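Local coordinates for ABC transporter substrate-binding protein (Vibrio cholerae, PDB 3LKV) that probably serves as the substrate-binding component of an ABC transporter, holding a phenylalanine in the cleft between its two domains, at residues 140-154 with 190-204. Sequence-based numbering, arbitrary orientation.
With ZN (zinc ion), chain E; PHE (phenylalanine), chain B.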
ATOM      1  N   VAL A 140     -42.484 -13.628   8.920  1.00 33.12           N
ATOM      2  CA  VAL A 140     -41.585 -14.567   8.226  1.00 32.50           C
ATOM      3  C   VAL A 140     -41.998 -15.988   8.519  1.00 31.52           C
ATOM      4  O   VAL A 140     -42.181 -16.347   9.662  1.00 30.25           O
ATOM      5  CB  VAL A 140     -40.102 -14.378   8.642  1.00 32.35           C
ATOM      6  CG1 VAL A 140     -39.216 -15.473   8.014  1.00 32.68           C
ATOM      7  CG2 VAL A 140     -39.641 -13.051   8.180  1.00 34.35           C
ATOM      8  N   LYS A 141     -42.183 -16.772   7.466  1.00 31.56           N
ATOM      9  CA  LYS A 141     -42.374 -18.216   7.580  1.00 32.29           C
ATOM     10  C   LYS A 141     -41.194 -18.978   6.991  1.00 30.53           C
ATOM     11  O   LYS A 141     -40.985 -20.132   7.299  1.00 30.04           O
ATOM     12  CB  LYS A 141     -43.664 -18.659   6.870  1.00 33.41           C
ATOM     13  CG  LYS A 141     -44.923 -17.913   7.353  1.00 39.24           C
ATOM     14  CD  LYS A 141     -45.138 -18.071   8.907  1.00 45.38           C
ATOM     15  CE  LYS A 141     -46.659 -18.130   9.342  1.00 47.17           C
ATOM     16  NZ  LYS A 141     -47.406 -16.887   8.964  1.00 48.77           N
ATOM     17  N   SER A 142     -40.396 -18.286   6.191  1.00 29.15           N
ATOM     18  CA  SER A 142     -39.458 -18.890   5.309  1.00 28.04           C
ATOM     19  C   SER A 142     -38.149 -18.086   5.217  1.00 26.29           C
ATOM     20  O   SER A 142     -38.180 -16.868   4.948  1.00 24.08           O
ATOM     21  CB  SER A 142     -40.125 -18.858   3.944  1.00 28.32           C
ATOM     22  OG  SER A 142     -39.669 -19.945   3.250  1.00 33.73           O
ATOM     23  N   ILE A 143     -37.011 -18.747   5.399  1.00 25.24           N
ATOM     24  CA  ILE A 143     -35.707 -18.089   5.220  1.00 24.14           C
ATOM     25  C   ILE A 143     -34.962 -18.802   4.132  1.00 23.68           C
ATOM     26  O   ILE A 143     -34.768 -20.030   4.188  1.00 22.79           O
ATOM     27  CB  ILE A 143     -34.897 -18.061   6.514  1.00 24.86           C
ATOM     28  CG1 ILE A 143     -35.585 -17.184   7.549  1.00 25.54           C
ATOM     29  CG2 ILE A 143     -33.461 -17.520   6.279  1.00 23.82           C
ATOM     30  CD1 ILE A 143     -34.865 -17.177   8.936  1.00 25.28           C
ATOM     31  N   GLY A 144     -34.556 -18.033   3.138  1.00 23.70           N
ATOM     32  CA  GLY A 144     -33.768 -18.541   2.020  1.00 23.76           C
ATOM     33  C   GLY A 144     -32.296 -18.367   2.332  1.00 24.25           C
ATOM     34  O   GLY A 144     -31.907 -17.394   3.012  1.00 23.37           O
ATOM     35  N   VAL A 145     -31.473 -19.304   1.870  1.00 23.86           N
ATOM     36  CA  VAL A 145     -30.043 -19.172   2.101  1.00 24.32           C
ATOM     37  C   VAL A 145     -29.294 -19.837   1.000  1.00 24.10           C
ATOM     38  O   VAL A 145     -29.692 -20.892   0.525  1.00 24.82           O
ATOM     39  CB  VAL A 145     -29.617 -19.699   3.517  1.00 25.22           C
ATOM     40  CG1 VAL A 145     -30.028 -21.099   3.726  1.00 25.06           C
ATOM     41  CG2 VAL A 145     -28.081 -19.554   3.735  1.00 24.75           C
ATOM     42  N   VAL A 146     -28.253 -19.173   0.527  1.00 24.07           N
ATOM     43  CA  VAL A 146     -27.372 -19.716  -0.486  1.00 23.79           C
ATOM     44  C   VAL A 146     -26.008 -19.892   0.185  1.00 24.80           C
ATOM     45  O   VAL A 146     -25.560 -19.036   0.901  1.00 23.74           O
ATOM     46  CB  VAL A 146     -27.222 -18.727  -1.654  1.00 24.04           C
ATOM     47  CG1 VAL A 146     -26.193 -19.257  -2.695  1.00 21.31           C
ATOM     48  CG2 VAL A 146     -28.621 -18.487  -2.325  1.00 22.90           C
ATOM     49  N   TYR A 147     -25.341 -20.988  -0.084  1.00 25.03           N
ATOM     50  CA  TYR A 147     -24.047 -21.225   0.523  1.00 26.64           C
ATOM     51  C   TYR A 147     -23.216 -22.165  -0.317  1.00 25.54           C
ATOM     52  O   TYR A 147     -23.707 -22.794  -1.244  1.00 24.89           O
ATOM     53  CB  TYR A 147     -24.224 -21.781   1.932  1.00 26.26           C
ATOM     54  CG  TYR A 147     -24.631 -23.202   1.975  1.00 30.47           C
ATOM     55  CD1 TYR A 147     -23.681 -24.214   2.084  1.00 35.25           C
ATOM     56  CD2 TYR A 147     -25.961 -23.567   1.950  1.00 32.04           C
ATOM     57  CE1 TYR A 147     -24.065 -25.546   2.155  1.00 33.89           C
ATOM     58  CE2 TYR A 147     -26.345 -24.896   2.007  1.00 31.68           C
ATOM     59  CZ  TYR A 147     -25.403 -25.872   2.104  1.00 36.70           C
ATOM     60  OH  TYR A 147     -25.785 -27.184   2.177  1.00 36.86           O
ATOM     61  N   ASN A 148     -21.936 -22.190  -0.005  1.00 26.47           N
ATOM     62  CA  ASN A 148     -20.952 -22.999  -0.732  1.00 26.04           C
ATOM     63  C   ASN A 148     -20.516 -24.155   0.160  1.00 25.82           C
ATOM     64  O   ASN A 148     -19.859 -23.955   1.174  1.00 24.50           O
ATOM     65  CB  ASN A 148     -19.733 -22.174  -1.167  1.00 25.86           C
ATOM     66  CG  ASN A 148     -18.714 -23.003  -1.995  1.00 26.09           C
ATOM     67  OD1 ASN A 148     -18.765 -24.240  -2.039  1.00 24.38           O
ATOM     68  ND2 ASN A 148     -17.850 -22.311  -2.695  1.00 26.04           N
ATOM     69  N   PRO A 149     -20.906 -25.383  -0.218  1.00 25.79           N
ATOM     70  CA  PRO A 149     -20.634 -26.510   0.634  1.00 25.82           C
ATOM     71  C   PRO A 149     -19.156 -26.862   0.654  1.00 25.11           C
ATOM     72  O   PRO A 149     -18.766 -27.570   1.544  1.00 26.55           O
ATOM     73  CB  PRO A 149     -21.477 -27.638   0.035  1.00 26.35           C
ATOM     74  CG  PRO A 149     -21.606 -27.307  -1.373  1.00 25.52           C
ATOM     75  CD  PRO A 149     -21.638 -25.779  -1.429  1.00 26.94           C
ATOM     76  N   GLY A 150     -18.350 -26.307  -0.245  1.00 24.91           N
ATOM     77  CA  GLY A 150     -16.874 -26.414  -0.187  1.00 25.20           C
ATOM     78  C   GLY A 150     -16.228 -25.534   0.873  1.00 25.64           C
ATOM     79  O   GLY A 150     -15.054 -25.671   1.127  1.00 24.95           O
ATOM     80  N   GLU A 151     -16.987 -24.641   1.520  1.00 25.31           N
ATOM     81  CA  GLU A 151     -16.435 -23.803   2.567  1.00 25.12           C
ATOM     82  C   GLU A 151     -16.850 -24.273   3.959  1.00 24.43           C
ATOM     83  O   GLU A 151     -18.014 -24.136   4.354  1.00 24.30           O
ATOM     84  CB  GLU A 151     -16.904 -22.367   2.383  1.00 25.79           C
ATOM     85  CG  GLU A 151     -16.288 -21.603   1.214  1.00 26.79           C
ATOM     86  CD  GLU A 151     -16.691 -20.094   1.223  1.00 28.24           C
ATOM     87  OE1 GLU A 151     -16.698 -19.397   2.285  1.00 25.53           O
ATOM     88  OE2 GLU A 151     -16.959 -19.604   0.117  1.00 33.19           O
ATOM     89  N   ALA A 152     -15.887 -24.728   4.750  1.00 23.63           N
ATOM     90  CA  ALA A 152     -16.217 -25.295   6.058  1.00 23.49           C
ATOM     91  C   ALA A 152     -16.920 -24.248   6.918  1.00 23.26           C
ATOM     92  O   ALA A 152     -17.747 -24.578   7.775  1.00 22.39           O
ATOM     93  CB  ALA A 152     -14.951 -25.892   6.792  1.00 21.44           C
ATOM     94  N   ASN A 153     -16.579 -22.985   6.728  1.00 22.66           N
ATOM     95  CA  ASN A 153     -17.311 -21.948   7.450  1.00 23.34           C
ATOM     96  C   ASN A 153     -18.802 -21.957   7.151  1.00 23.86           C
ATOM     97  O   ASN A 153     -19.610 -21.823   8.084  1.00 22.02           O
ATOM     98  CB  ASN A 153     -16.783 -20.528   7.195  1.00 22.92           C
ATOM     99  CG  ASN A 153     -16.492 -20.286   5.796  1.00 20.82           C
ATOM    100  OD1 ASN A 153     -15.643 -20.987   5.205  1.00 20.44           O
ATOM    101  ND2 ASN A 153     -17.173 -19.298   5.203  1.00 18.18           N
ATOM    102  N   ALA A 154     -19.156 -22.146   5.868  1.00 24.73           N
ATOM    103  CA  ALA A 154     -20.573 -22.135   5.483  1.00 25.25           C
ATOM    104  C   ALA A 154     -21.276 -23.351   6.090  1.00 25.26           C
ATOM    105  O   ALA A 154     -22.399 -23.241   6.577  1.00 24.48           O
ATOM    106  CB  ALA A 154     -20.749 -22.109   3.951  1.00 24.82           C
ATOM    107  N   ILE A 190     -34.433 -19.428  -5.436  1.00 25.66           N
ATOM    108  CA  ILE A 190     -35.112 -19.538  -4.136  1.00 25.86           C
ATOM    109  C   ILE A 190     -35.846 -18.297  -3.640  1.00 24.75           C
ATOM    110  O   ILE A 190     -36.570 -18.381  -2.636  1.00 23.28           O
ATOM    111  CB  ILE A 190     -34.118 -19.987  -3.004  1.00 26.50           C
ATOM    112  CG1 ILE A 190     -33.037 -18.917  -2.733  1.00 28.49           C
ATOM    113  CG2 ILE A 190     -33.500 -21.309  -3.363  1.00 27.88           C
ATOM    114  CD1 ILE A 190     -32.229 -19.164  -1.403  1.00 32.05           C
ATOM    115  N   ALA A 191     -35.641 -17.163  -4.304  1.00 23.94           N
ATOM    116  CA  ALA A 191     -36.072 -15.897  -3.740  1.00 25.20           C
ATOM    117  C   ALA A 191     -37.610 -15.836  -3.623  1.00 25.59           C
ATOM    118  O   ALA A 191     -38.103 -15.286  -2.671  1.00 25.65           O
ATOM    119  CB  ALA A 191     -35.543 -14.719  -4.549  1.00 24.54           C
ATOM    120  N   GLU A 192     -38.345 -16.455  -4.533  1.00 25.51           N
ATOM    121  CA  GLU A 192     -39.811 -16.394  -4.495  1.00 27.53           C
ATOM    122  C   GLU A 192     -40.424 -17.358  -3.466  1.00 28.91           C
ATOM    123  O   GLU A 192     -41.558 -17.154  -3.021  1.00 30.31           O
ATOM    124  CB  GLU A 192     -40.409 -16.610  -5.905  1.00 26.26           C
ATOM    125  CG  GLU A 192     -40.042 -15.454  -6.955  1.00 25.09           C
ATOM    126  CD  GLU A 192     -40.581 -14.060  -6.585  1.00 24.66           C
ATOM    127  OE1 GLU A 192     -41.060 -13.812  -5.433  1.00 24.05           O
ATOM    128  OE2 GLU A 192     -40.546 -13.176  -7.464  1.00 26.33           O
ATOM    129  N   LYS A 193     -39.681 -18.390  -3.076  1.00 29.01           N
ATOM    130  CA  LYS A 193     -40.113 -19.273  -1.977  1.00 29.36           C
ATOM    131  C   LYS A 193     -39.628 -18.757  -0.613  1.00 28.43           C
ATOM    132  O   LYS A 193     -39.871 -19.397   0.396  1.00 28.41           O
ATOM    133  CB  LYS A 193     -39.555 -20.705  -2.161  1.00 31.02           C
ATOM    134  CG  LYS A 193     -39.917 -21.458  -3.485  1.00 33.65           C
ATOM    135  CD  LYS A 193     -38.670 -22.198  -4.031  1.00 37.54           C
ATOM    136  CE  LYS A 193     -38.977 -23.544  -4.701  1.00 40.65           C
ATOM    137  NZ  LYS A 193     -39.705 -23.463  -5.995  1.00 40.63           N
ATOM    138  N   SER A 194     -38.976 -17.600  -0.554  1.00 27.36           N
ATOM    139  CA  SER A 194     -38.424 -17.134   0.704  1.00 27.46           C
ATOM    140  C   SER A 194     -39.027 -15.827   1.103  1.00 27.31           C
ATOM    141  O   SER A 194     -39.263 -15.007   0.267  1.00 28.45           O
ATOM    142  CB  SER A 194     -36.920 -16.970   0.565  1.00 27.14           C
ATOM    143  OG  SER A 194     -36.350 -18.190   0.154  1.00 27.24           O
ATOM    144  N   ASP A 195     -39.272 -15.608   2.377  1.00 27.66           N
ATOM    145  CA  ASP A 195     -39.700 -14.273   2.808  1.00 28.62           C
ATOM    146  C   ASP A 195     -38.521 -13.367   2.964  1.00 27.44           C
ATOM    147  O   ASP A 195     -38.679 -12.163   2.915  1.00 28.40           O
ATOM    148  CB  ASP A 195     -40.515 -14.330   4.106  1.00 29.66           C
ATOM    149  CG  ASP A 195     -41.812 -15.143   3.942  1.00 32.24           C
ATOM    150  OD1 ASP A 195     -42.579 -14.785   3.049  1.00 36.45           O
ATOM    151  OD2 ASP A 195     -42.039 -16.142   4.672  1.00 36.00           O
ATOM    152  N   VAL A 196     -37.327 -13.930   3.145  1.00 26.36           N
ATOM    153  CA  VAL A 196     -36.108 -13.125   3.294  1.00 25.13           C
ATOM    154  C   VAL A 196     -34.938 -14.016   2.966  1.00 25.06           C
ATOM    155  O   VAL A 196     -35.016 -15.215   3.184  1.00 25.67           O
ATOM    156  CB  VAL A 196     -35.980 -12.555   4.721  1.00 25.18           C
ATOM    157  CG1 VAL A 196     -36.035 -13.678   5.791  1.00 26.20           C
ATOM    158  CG2 VAL A 196     -34.735 -11.688   4.865  1.00 24.07           C
ATOM    159  N   ILE A 197     -33.877 -13.457   2.405  1.00 24.56           N
ATOM    160  CA  ILE A 197     -32.667 -14.202   2.165  1.00 24.27           C
ATOM    161  C   ILE A 197     -31.663 -13.823   3.275  1.00 23.99           C
ATOM    162  O   ILE A 197     -31.442 -12.615   3.563  1.00 23.74           O
ATOM    163  CB  ILE A 197     -32.040 -13.838   0.841  1.00 24.46           C
ATOM    164  CG1 ILE A 197     -33.044 -13.969  -0.337  1.00 27.50           C
ATOM    165  CG2 ILE A 197     -30.802 -14.652   0.637  1.00 22.37           C
ATOM    166  CD1 ILE A 197     -33.452 -15.340  -0.623  1.00 27.54           C
ATOM    167  N   TYR A 198     -31.095 -14.840   3.895  1.00 22.56           N
ATOM    168  CA  TYR A 198     -30.054 -14.668   4.866  1.00 23.12           C
ATOM    169  C   TYR A 198     -28.737 -14.765   4.136  1.00 23.18           C
ATOM    170  O   TYR A 198     -28.347 -15.820   3.669  1.00 22.33           O
ATOM    171  CB  TYR A 198     -30.142 -15.759   5.937  1.00 23.85           C
ATOM    172  CG  TYR A 198     -29.046 -15.719   7.011  1.00 25.80           C
ATOM    173  CD1 TYR A 198     -28.778 -14.565   7.703  1.00 24.50           C
ATOM    174  CD2 TYR A 198     -28.326 -16.854   7.348  1.00 26.40           C
ATOM    175  CE1 TYR A 198     -27.836 -14.524   8.697  1.00 27.25           C
ATOM    176  CE2 TYR A 198     -27.354 -16.827   8.373  1.00 27.89           C
ATOM    177  CZ  TYR A 198     -27.113 -15.657   9.041  1.00 26.16           C
ATOM    178  OH  TYR A 198     -26.148 -15.584  10.015  1.00 25.97           O
ATOM    179  N   ALA A 199     -28.046 -13.640   4.028  1.00 22.93           N
ATOM    180  CA  ALA A 199     -26.763 -13.615   3.351  1.00 22.81           C
ATOM    181  C   ALA A 199     -25.717 -13.934   4.443  1.00 22.94           C
ATOM    182  O   ALA A 199     -25.418 -13.103   5.287  1.00 22.90           O
ATOM    183  CB  ALA A 199     -26.511 -12.222   2.700  1.00 22.20           C
ATOM    184  N   LEU A 200     -25.206 -15.147   4.457  1.00 23.13           N
ATOM    185  CA  LEU A 200     -24.326 -15.524   5.536  1.00 24.02           C
ATOM    186  C   LEU A 200     -22.844 -15.197   5.292  1.00 24.00           C
ATOM    187  O   LEU A 200     -22.439 -14.683   4.235  1.00 22.54           O
ATOM    188  CB  LEU A 200     -24.544 -16.988   5.945  1.00 25.24           C
ATOM    189  CG  LEU A 200     -24.514 -18.097   4.954  1.00 25.87           C
ATOM    190  CD1 LEU A 200     -23.308 -17.929   4.230  1.00 24.94           C
ATOM    191  CD2 LEU A 200     -24.543 -19.445   5.645  1.00 28.31           C
ATOM    192  N   ILE A 201     -22.070 -15.466   6.338  1.00 24.05           N
ATOM    193  CA  ILE A 201     -20.613 -15.337   6.341  1.00 23.03           C
ATOM    194  C   ILE A 201     -20.007 -16.472   5.522  1.00 23.24           C
ATOM    195  O   ILE A 201     -19.511 -17.505   6.050  1.00 22.78           O
ATOM    196  CB  ILE A 201     -20.092 -15.273   7.787  1.00 22.64           C
ATOM    197  CG1 ILE A 201     -20.723 -14.077   8.489  1.00 21.34           C
ATOM    198  CG2 ILE A 201     -18.502 -15.204   7.883  1.00 19.81           C
ATOM    199  CD1 ILE A 201     -20.470 -12.694   7.806  1.00 22.11           C
ATOM    200  N   ASP A 202     -20.045 -16.243   4.222  1.00 22.41           N
ATOM    201  CA  ASP A 202     -19.520 -17.170   3.242  1.00 24.16           C
ATOM    202  C   ASP A 202     -18.811 -16.308   2.206  1.00 23.81           C
ATOM    203  O   ASP A 202     -19.387 -15.345   1.735  1.00 22.33           O
ATOM    204  CB  ASP A 202     -20.717 -17.905   2.634  1.00 24.31           C
ATOM    205  CG  ASP A 202     -20.403 -18.737   1.404  1.00 30.03           C
ATOM    206  OD1 ASP A 202     -19.795 -18.209   0.422  1.00 34.15           O
ATOM    207  OD2 ASP A 202     -20.844 -19.949   1.407  1.00 34.95           O
ATOM    208  N   ASN A 203     -17.590 -16.687   1.834  1.00 22.63           N
ATOM    209  CA  ASN A 203     -16.775 -15.924   0.881  1.00 22.56           C
ATOM    210  C   ASN A 203     -17.301 -15.881  -0.551  1.00 22.31           C
ATOM    211  O   ASN A 203     -17.149 -14.893  -1.249  1.00 21.56           O
ATOM    212  CB  ASN A 203     -15.340 -16.495   0.893  1.00 22.76           C
ATOM    213  CG  ASN A 203     -14.686 -16.349   2.262  1.00 22.36           C
ATOM    214  OD1 ASN A 203     -14.388 -15.209   2.691  1.00 23.07           O
ATOM    215  ND2 ASN A 203     -14.504 -17.472   2.976  1.00 20.26           N
ATOM    216  N   THR A 204     -17.939 -16.962  -0.975  1.00 23.03           N
ATOM    217  CA  THR A 204     -18.558 -17.046  -2.284  1.00 23.25           C
ATOM    218  C   THR A 204     -19.746 -16.115  -2.356  1.00 23.23           C
ATOM    219  O   THR A 204     -19.889 -15.369  -3.319  1.00 24.93           O
ATOM    220  CB  THR A 204     -19.058 -18.462  -2.584  1.00 24.49           C
ATOM    221  OG1 THR A 204     -18.020 -19.428  -2.288  1.00 23.21           O
ATOM    222  CG2 THR A 204     -19.475 -18.571  -4.067  1.00 20.81           C
TER
HETATM  223 ZN    ZN E 403     -39.565 -13.891  -1.547  0.50 64.70          ZN
HETATM  224  N   PHE B 601     -15.604 -15.996   8.371  1.00 25.13           N
HETATM  225  CA  PHE B 601     -15.373 -16.279   6.899  1.00 25.84           C
HETATM  226  C   PHE B 601     -14.475 -17.540   6.770  1.00 26.17           C
HETATM  227  O   PHE B 601     -14.406 -18.305   7.776  1.00 26.52           O
HETATM  228  CB  PHE B 601     -14.802 -15.060   6.160  1.00 24.95           C
HETATM  229  CG  PHE B 601     -15.849 -13.988   5.865  1.00 29.64           C
HETATM  230  CD1 PHE B 601     -16.822 -14.198   4.871  1.00 31.16           C
HETATM  231  CD2 PHE B 601     -15.883 -12.809   6.576  1.00 29.40           C
HETATM  232  CE1 PHE B 601     -17.780 -13.268   4.621  1.00 34.33           C
HETATM  233  CE2 PHE B 601     -16.833 -11.866   6.324  1.00 29.61           C
HETATM  234  CZ  PHE B 601     -17.797 -12.071   5.359  1.00 31.20           C
HETATM  235  OXT PHE B 601     -13.857 -17.851   5.728  1.00 26.45           O
HETATM  236  O   HOH W   1     -26.731 -16.765   1.625  1.00 33.42           O
HETATM  237  O   HOH W   2     -41.881 -14.275  -2.337  1.00 30.86           O
HETATM  238  O   HOH W   3     -40.433 -12.083  -0.392  1.00 39.63           O
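Three donors converge on Glu-151 OE1: the backbone N of Asn-203 at 2.9 Å, on the syn lone pair, the Asn-203 amide from above the carboxylate plane, and the Asn-153 amide from the anti side. The other oxygen, OE2, takes the backbone N of Thr-204 on its own syn lone pair and the Thr-204 hydroxyl, whose OG1 lies 2.6 Å from OE2. A carboxylate suits this place because the paired oxygens match two successive N-H groups at the start of helix 203-207, an end whose dipole probably favours a negative charge. Asp-202 is the N-cap there. With CG turned anti to the backbone N (chi1 169°), its OD2 reaches back to Asn-148 N at 2.9 Å, while OD1 accepts from Val-205 N and, weakly, from Thr-204 N. Asp-202 OD1 lies 3.2 Å from Glu-151 OE2, like charges that the N-H and hydroxyl donors probably offset, though one pKa may rise. Thr-204 OG1 also receives Asn-148 ND2 in the amide plane, nearly straight at 171°, and Asn-148 OD1 closes an Asx turn onto Gly-150 N. Asn-153 ND2 spends its second hydrogen on Ile-201 O. This network positions Asn-203, whose ND2 binds the phenylalanine carboxylate at OXT, 2.9 Å away, with Ile-201 beside the ligand's amino group.

Farther back, Gly-144 N and Tyr-198 N make the straight bonds of a parallel pair with Val-196 O and Gly-144 O. Lacking a side chain, Gly-144 lets Ser-194 OG come within 3.2 Å of its CA. Ser-194 O and Ala-191 O bind the zinc ion with Thr-221. At the other edge of strand 142-147 runs strand 171-176; helix 126-136 covers the face of Ile-143 and Val-196, and Met-212 of helix 209-218 that of Val-146 and Ile-197, in the three-layered domain of a periplasmic-binding-protein fold.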